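Local coordinates for ribosomal RNA small subunit methyltransferase E (Legionella pneumophila, PDB 5O95), which probably methylates the N3 position of a uridine in 16S rRNA, using S-adenosyl-L-methionine as the methyl donor, at the interface of chains A and B. Coordinates in Å, arbitrary orientation; residue numbers count along the deposited sequence, not the author numbering. Chains: chain A/B, Ribosomal RNA small subunit methyltransferase E.

The interface of chains A and B. Residues chain A 229, 232-233, 236; chain B 101, 105, 232-233, 236.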
ATOM      1  N   THR A 229       3.348   2.055  -3.721  1.00 16.11           N
ATOM      2  CA  THR A 229       3.801   1.153  -2.676  1.00 17.10           C
ATOM      3  C   THR A 229       4.784   1.853  -1.741  1.00 18.06           C
ATOM      4  O   THR A 229       4.772   1.619  -0.529  1.00 17.69           O
ATOM      5  CB  THR A 229       4.492  -0.041  -3.333  1.00 15.92           C
ATOM      6  OG1 THR A 229       3.644  -0.568  -4.347  1.00 18.95           O
ATOM      7  CG2 THR A 229       4.816  -1.136  -2.288  1.00 20.09           C
ATOM      8  N   ILE A 232       2.930   3.810   0.959  1.00 16.88           N
ATOM      9  CA  ILE A 232       2.392   2.919   1.992  1.00 17.80           C
ATOM     10  C   ILE A 232       3.507   2.420   2.890  1.00 18.71           C
ATOM     11  O   ILE A 232       3.400   2.425   4.123  1.00 16.39           O
ATOM     12  CB  ILE A 232       1.686   1.710   1.345  1.00 27.46           C
ATOM     13  CG1 ILE A 232       0.568   2.114   0.399  1.00 26.19           C
ATOM     14  CG2 ILE A 232       1.207   0.734   2.423  1.00 31.60           C
ATOM     15  CD1 ILE A 232       0.002   0.898  -0.330  1.00 23.70           C
ATOM     16  N   THR A 233       4.588   1.925   2.279  1.00 15.33           N
ATOM     17  CA  THR A 233       5.650   1.312   3.056  1.00 13.13           C
ATOM     18  C   THR A 233       6.357   2.337   3.928  1.00 13.05           C
ATOM     19  O   THR A 233       6.626   2.078   5.105  1.00 14.52           O
ATOM     20  CB  THR A 233       6.641   0.638   2.091  1.00 13.87           C
ATOM     21  OG1 THR A 233       5.947  -0.422   1.424  1.00 17.77           O
ATOM     22  CG2 THR A 233       7.825   0.061   2.822  1.00 15.55           C
ATOM     23  N   SER A 236       4.094   3.340   6.820  1.00 11.37           N
ATOM     24  CA  SER A 236       4.027   2.240   7.782  1.00 15.18           C
ATOM     25  C   SER A 236       5.276   2.175   8.636  1.00 16.68           C
ATOM     26  O   SER A 236       5.200   2.005   9.857  1.00 18.05           O
ATOM     27  CB  SER A 236       3.831   0.907   7.060  1.00 15.76           C
ATOM     28  OG  SER A 236       2.654   0.920   6.299  1.00 13.94           O
TER
ATOM     29  N   LYS B 101       1.645  -6.107  -4.528  1.00 15.17           N
ATOM     30  CA  LYS B 101       2.425  -5.373  -3.551  1.00 13.75           C
ATOM     31  C   LYS B 101       3.135  -6.286  -2.558  1.00 13.52           C
ATOM     32  O   LYS B 101       4.192  -5.898  -2.039  1.00 16.25           O
ATOM     33  CB  LYS B 101       1.516  -4.348  -2.867  1.00 16.45           C
ATOM     34  CG  LYS B 101       1.031  -3.291  -3.905  1.00 23.43           C
ATOM     35  CD  LYS B 101       0.523  -2.010  -3.329  1.00 38.28           C
ATOM     36  CE  LYS B 101       0.137  -1.083  -4.483  1.00 37.07           C
ATOM     37  NZ  LYS B 101       1.154  -1.111  -5.584  1.00 40.70           N
ATOM     38  N   LEU B 105       7.095  -6.257  -1.608  1.00 13.82           N
ATOM     39  CA  LEU B 105       7.570  -6.231  -0.232  1.00 16.41           C
ATOM     40  C   LEU B 105       8.320  -7.489   0.154  1.00 17.90           C
ATOM     41  O   LEU B 105       8.602  -7.684   1.338  1.00 18.77           O
ATOM     42  CB  LEU B 105       6.404  -5.956   0.746  1.00 13.02           C
ATOM     43  CG  LEU B 105       6.200  -4.500   1.128  1.00 19.15           C
ATOM     44  CD1 LEU B 105       7.451  -3.983   1.869  1.00 20.62           C
ATOM     45  CD2 LEU B 105       5.970  -3.651  -0.091  1.00 21.30           C
ATOM     46  N   ILE B 232      -0.197  -4.824   3.242  1.00 13.12           N
ATOM     47  CA  ILE B 232       1.048  -4.177   2.840  1.00 15.29           C
ATOM     48  C   ILE B 232       1.687  -3.447   4.023  1.00 15.83           C
ATOM     49  O   ILE B 232       2.911  -3.403   4.144  1.00 16.90           O
ATOM     50  CB  ILE B 232       0.831  -3.305   1.592  1.00 20.48           C
ATOM     51  CG1 ILE B 232       0.145  -4.133   0.489  1.00 20.23           C
ATOM     52  CG2 ILE B 232       2.178  -2.807   1.044  1.00 19.82           C
ATOM     53  CD1 ILE B 232       0.668  -5.603   0.331  1.00 23.48           C
ATOM     54  N   THR B 233       0.883  -2.892   4.931  1.00 15.43           N
ATOM     55  CA  THR B 233       1.427  -2.295   6.145  1.00 13.06           C
ATOM     56  C   THR B 233       2.109  -3.337   7.028  1.00 14.19           C
ATOM     57  O   THR B 233       3.201  -3.094   7.565  1.00 13.70           O
ATOM     58  CB  THR B 233       0.265  -1.622   6.915  1.00 12.93           C
ATOM     59  OG1 THR B 233      -0.249  -0.545   6.110  1.00 16.06           O
ATOM     60  CG2 THR B 233       0.712  -1.105   8.280  1.00 15.34           C
ATOM     61  N   SER B 236       5.396  -4.415   5.479  1.00 13.92           N
ATOM     62  CA  SER B 236       6.402  -3.356   5.623  1.00 12.71           C
ATOM     63  C   SER B 236       6.969  -3.334   7.034  1.00 15.20           C
ATOM     64  O   SER B 236       8.181  -3.196   7.233  1.00 16.03           O
ATOM     65  CB  SER B 236       5.763  -1.997   5.310  1.00 15.74           C
ATOM     66  OG  SER B 236       5.253  -1.894   3.993  1.00 15.88           O
TER
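Two copies of this RsmE-family methyltransferase meet here helix against helix across a two-fold axis, in the homodimer of the deposited assembly; RsmE enzymes belong to the knotted SPOUT class, which typically works as a dimer. Packing helix 227-242 on its mate helps hold the subunits together and may steady the adjoining S-adenosyl-L-methionine site, to which Leu225 and Thr227 belong. The helix supplies A:Ile232, A:Thr233 and A:Ser236 and their counterparts, and B:Lys101 from helix 94-104 and B:Leu105 just beyond it join from one flank. The isoleucines meet through their gamma-methyls: A:Ile232 CG2 lies 3.9 Å from B:Ile232 CG2, the two side chains slanting across one another. Each CG2 points away from its own backbone N, as A:Ile232 shows with CG1 turned back beside that nitrogen (chi1 -57°). Their delta arms differ, extended in chain A and bent in chain B.

Next to them, hydroxyls pair. A:Thr233 OG1 and B:Ser236 OG are hydrogen-bonded at 3.0 Å; the twin pair, A:Ser236 OG with B:Thr233 OG1, is longer and weak at 3.3 Å. Each serine hydroxyl can also donate to the carbonyl one turn earlier, A:Ser236 OG reaching A:Ile232 O at 2.7 Å from above the carbonyl plane. B:Ser236 OG is placed likewise to B:Ile232 O, and A:Thr233 OG1 to A:Thr229 O. Each hydroxyl has one hydrogen, so whichever of A:Thr233 and B:Ser236 donates across the interface would give up, or at best split, its bond to its own helix; the coordinates do not show which. The two serine CB atoms sit 3.9 Å apart.

At the flank, B:Lys101 bends at its last torsion (chi4 -43°) to bring NZ to A:Thr229 OG1, donating at 2.8 Å, while the two side chains run past each other in opposite directions. The other branch of A:Thr229, CG2, packs on B:Leu105 CD2 at 3.5 Å. That leucine also meets A:Thr233 end-on, its CD2 lying 3.6 Å from OG1.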